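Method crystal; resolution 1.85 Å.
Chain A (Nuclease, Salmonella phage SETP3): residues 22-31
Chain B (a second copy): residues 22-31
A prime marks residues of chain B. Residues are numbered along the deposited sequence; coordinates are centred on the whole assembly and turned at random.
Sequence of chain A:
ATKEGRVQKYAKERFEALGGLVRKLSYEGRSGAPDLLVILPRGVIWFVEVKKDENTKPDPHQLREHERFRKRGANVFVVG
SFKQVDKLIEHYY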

# COMPACT_ATOMS: atom_id res chain seq x y z
N VAL A 22 3.79 -9.22 -4.38
CA VAL A 22 3.65 -8.05 -5.26
C VAL A 22 2.19 -7.89 -5.66
O VAL A 22 1.56 -8.88 -6.03
CB VAL A 22 4.46 -8.22 -6.53
CG1 VAL A 22 4.27 -6.98 -7.48
CG2 VAL A 22 5.94 -8.38 -6.13
N ARG A 23 1.65 -6.66 -5.59
CA ARG A 23 0.23 -6.44 -5.99
C ARG A 23 0.17 -5.22 -6.93
O ARG A 23 0.91 -4.27 -6.70
CB ARG A 23 -0.65 -6.11 -4.78
CG ARG A 23 -0.77 -7.33 -3.79
CD ARG A 23 -1.72 -8.31 -4.44
NE ARG A 23 -1.95 -9.53 -3.62
CZ ARG A 23 -1.30 -10.69 -3.81
NH1 ARG A 23 -0.33 -10.79 -4.72
NH2 ARG A 23 -1.62 -11.75 -3.05
N LYS A 24 -0.71 -5.28 -7.92
CA LYS A 24 -0.98 -4.11 -8.78
C LYS A 24 -2.03 -3.23 -8.10
O LYS A 24 -3.18 -3.60 -7.93
CB LYS A 24 -1.43 -4.55 -10.16
CG LYS A 24 -0.35 -5.32 -10.95
CD LYS A 24 -0.92 -5.77 -12.33
CE LYS A 24 0.02 -6.75 -13.05
NZ LYS A 24 -0.44 -7.11 -14.46
N LEU A 25 -1.63 -2.01 -7.77
CA LEU A 25 -2.40 -1.13 -6.91
C LEU A 25 -3.24 -0.19 -7.68
O LEU A 25 -2.87 0.23 -8.78
CB LEU A 25 -1.41 -0.33 -6.04
CG LEU A 25 -1.76 -0.08 -4.62
CD1 LEU A 25 -2.05 -1.42 -3.99
CD2 LEU A 25 -0.54 0.62 -4.03
N SER A 26 -4.39 0.17 -7.11
CA SER A 26 -5.22 1.23 -7.69
C SER A 26 -5.93 1.88 -6.48
O SER A 26 -5.88 1.35 -5.36
CB SER A 26 -6.22 0.67 -8.70
OG SER A 26 -6.66 1.68 -9.59
N TYR A 27 -6.50 3.07 -6.65
CA TYR A 27 -7.24 3.66 -5.56
C TYR A 27 -8.68 3.62 -5.92
O TYR A 27 -8.99 3.76 -7.10
CB TYR A 27 -6.89 5.12 -5.37
CG TYR A 27 -5.50 5.42 -4.88
CD1 TYR A 27 -4.83 4.57 -4.01
CD2 TYR A 27 -4.86 6.58 -5.29
CE1 TYR A 27 -3.54 4.89 -3.54
CE2 TYR A 27 -3.60 6.89 -4.83
CZ TYR A 27 -2.95 6.06 -3.97
OH TYR A 27 -1.68 6.39 -3.49
N GLU A 28 -9.57 3.53 -4.94
CA GLU A 28 -10.99 3.73 -5.24
C GLU A 28 -11.29 5.22 -5.30
O GLU A 28 -11.08 5.96 -4.33
CB GLU A 28 -11.89 3.06 -4.20
CG GLU A 28 -11.80 1.54 -4.17
CD GLU A 28 -12.90 0.90 -3.31
OE1 GLU A 28 -13.75 1.65 -2.76
OE2 GLU A 28 -12.93 -0.35 -3.20
N GLY A 29 -11.75 5.65 -6.48
CA GLY A 29 -12.16 7.02 -6.71
C GLY A 29 -11.05 8.05 -6.73
O GLY A 29 -11.28 9.22 -6.46
N ARG A 30 -9.83 7.65 -7.07
CA ARG A 30 -8.74 8.61 -7.10
C ARG A 30 -7.71 8.04 -8.06
O ARG A 30 -7.56 6.82 -8.13
CB ARG A 30 -8.12 8.70 -5.67
CG ARG A 30 -7.18 9.88 -5.45
CD ARG A 30 -6.52 9.87 -4.06
NE ARG A 30 -7.41 10.26 -2.96
CZ ARG A 30 -7.59 11.51 -2.52
NH1 ARG A 30 -6.97 12.54 -3.11
NH2 ARG A 30 -8.42 11.74 -1.49
N SER A 31 -6.94 8.87 -8.76
CA SER A 31 -5.85 8.28 -9.56
C SER A 31 -4.53 8.58 -8.89
O SER A 31 -4.47 9.30 -7.89
CB SER A 31 -5.77 8.83 -11.01
OG SER A 31 -6.99 9.38 -11.40
N VAL B 22 -4.25 9.21 3.96
CA VAL B 22 -5.12 8.02 3.91
C VAL B 22 -5.63 7.81 2.50
O VAL B 22 -6.08 8.79 1.89
CB VAL B 22 -6.32 8.18 4.82
CG1 VAL B 22 -7.25 6.92 4.74
CG2 VAL B 22 -5.80 8.38 6.26
N ARG B 23 -5.58 6.58 1.98
CA ARG B 23 -6.10 6.32 0.60
C ARG B 23 -7.01 5.08 0.65
O ARG B 23 -6.69 4.15 1.39
CB ARG B 23 -4.95 6.00 -0.37
CG ARG B 23 -4.00 7.23 -0.60
CD ARG B 23 -4.76 8.17 -1.51
NE ARG B 23 -3.99 9.40 -1.83
CZ ARG B 23 -4.14 10.57 -1.19
NH1 ARG B 23 -4.97 10.68 -0.16
NH2 ARG B 23 -3.44 11.64 -1.60
N LYS B 24 -8.07 5.10 -0.15
CA LYS B 24 -8.93 3.91 -0.32
C LYS B 24 -8.32 3.01 -1.40
O LYS B 24 -8.25 3.37 -2.57
CB LYS B 24 -10.35 4.31 -0.66
CG LYS B 24 -11.06 5.08 0.47
CD LYS B 24 -12.49 5.49 0.01
CE LYS B 24 -13.15 6.48 0.99
NZ LYS B 24 -14.61 6.79 0.64
N LEU B 25 -7.92 1.81 -1.00
CA LEU B 25 -7.11 0.93 -1.83
C LEU B 25 -7.92 -0.04 -2.58
O LEU B 25 -8.98 -0.48 -2.11
CB LEU B 25 -6.14 0.18 -0.90
CG LEU B 25 -4.76 -0.05 -1.36
CD1 LEU B 25 -4.18 1.29 -1.73
CD2 LEU B 25 -4.05 -0.71 -0.18
N SER B 26 -7.45 -0.42 -3.77
CA SER B 26 -8.07 -1.51 -4.53
C SER B 26 -6.91 -2.15 -5.32
O SER B 26 -5.80 -1.59 -5.37
CB SER B 26 -9.18 -0.99 -5.45
OG SER B 26 -10.08 -2.03 -5.78
N TYR B 27 -7.10 -3.35 -5.85
CA TYR B 27 -6.06 -3.94 -6.67
C TYR B 27 -6.55 -3.94 -8.07
O TYR B 27 -7.75 -4.11 -8.28
CB TYR B 27 -5.82 -5.39 -6.30
CG TYR B 27 -5.20 -5.64 -4.95
CD1 TYR B 27 -4.29 -4.76 -4.38
CD2 TYR B 27 -5.53 -6.80 -4.26
CE1 TYR B 27 -3.71 -5.04 -3.12
CE2 TYR B 27 -4.96 -7.07 -3.03
CZ TYR B 27 -4.06 -6.21 -2.47
OH TYR B 27 -3.47 -6.50 -1.25
N GLU B 28 -5.65 -3.85 -9.04
CA GLU B 28 -6.06 -4.09 -10.42
C GLU B 28 -6.12 -5.58 -10.69
O GLU B 28 -5.11 -6.30 -10.55
CB GLU B 28 -5.12 -3.41 -11.43
CG GLU B 28 -5.12 -1.89 -11.37
CD GLU B 28 -4.36 -1.26 -12.56
OE1 GLU B 28 -3.87 -2.02 -13.43
OE2 GLU B 28 -4.28 -0.00 -12.62
N GLY B 29 -7.32 -6.05 -11.04
CA GLY B 29 -7.55 -7.43 -11.40
C GLY B 29 -7.46 -8.44 -10.27
O GLY B 29 -7.18 -9.60 -10.50
N ARG B 30 -7.70 -8.02 -9.04
CA ARG B 30 -7.61 -8.95 -7.93
C ARG B 30 -8.49 -8.37 -6.83
O ARG B 30 -8.59 -7.16 -6.71
CB ARG B 30 -6.14 -9.00 -7.42
CG ARG B 30 -5.81 -10.15 -6.49
CD ARG B 30 -4.37 -10.09 -5.94
NE ARG B 30 -3.34 -10.48 -6.92
CZ ARG B 30 -2.89 -11.73 -7.11
NH1 ARG B 30 -3.40 -12.75 -6.42
NH2 ARG B 30 -1.93 -11.95 -8.02
N SER B 31 -9.11 -9.21 -5.99
CA SER B 31 -9.83 -8.61 -4.84
C SER B 31 -9.04 -8.86 -3.58
O SER B 31 -8.03 -9.56 -3.59
CB SER B 31 -11.25 -9.18 -4.63
OG SER B 31 -11.74 -9.77 -5.80
O HOH W 1 -1.95 -7.96 -8.36
O HOH W 2 -8.67 7.74 -1.40

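Two copies of the phage nuclease pair a strand that includes Leu25, Ser26 and Tyr27 with its symmetry mate about an exact two-fold axis, so every interaction occurs twice. The strands run antiparallel, with Ser26 facing Ser26′ at the axis, and the two stretches together bury 869 Å². Arg23 and Glu28 cover the most surface, with Lys24, Ser26 and Tyr27 close behind at nearly equal areas.

Arg23 points toward the partner and packs on two of its side chains, Tyr27′ and Arg30′. Its aliphatic portion packs on Tyr27′: Arg23 CD sits 3.8 Å from the centroid of the Tyr27′ ring, nearly along the ring normal, a CH-pi contact, while Arg23 CB approaches Tyr27′ CE1 at 3.6 Å. Farther out, the guanidinium stacks flat on that of Arg30′, with centres 3.8 Å apart and planes only 8° from parallel. The stack brings like charges together, Arg23 NE lying 3.7 Å from Arg30′ NE, but all three Arg23 nitrogens and Arg30′ NE have other hydrogen-bond partners. Arg23 NH1 donates to Val22 O in its own strand (3.0 Å), its NE and NH2 are hydrogen-bonded elsewhere in the structure, and Arg30′ NE donates to a water (3.2 Å) that also accepts from Lys24 N (3.0 Å).

Lys24 and Glu28′ are joined chiefly through the backbone. Glu28′ N donates to Lys24 O at 2.7 Å, and the same carbonyl oxygen receives a CA-H...O contact from Tyr27′ CA at 3.2 Å. The side chains meet through their aliphatic parts, with Lys24 CB 4.1 Å from Glu28′ CB, whereas the end of the lysine leads away. Glu28′ CG also packs against Ser26 CB at 3.9 Å. Between these outer bonds, Ser26 N donates to Ser26′ O (2.8 Å) and the reciprocal bond closes the pair. Near the axis, Leu25 CG lies 4.0 Å from Leu25′ CD1, and Leu25 CD1 reaches the edge of the Tyr27′ ring, 4.0 Å from Tyr27′ CD1.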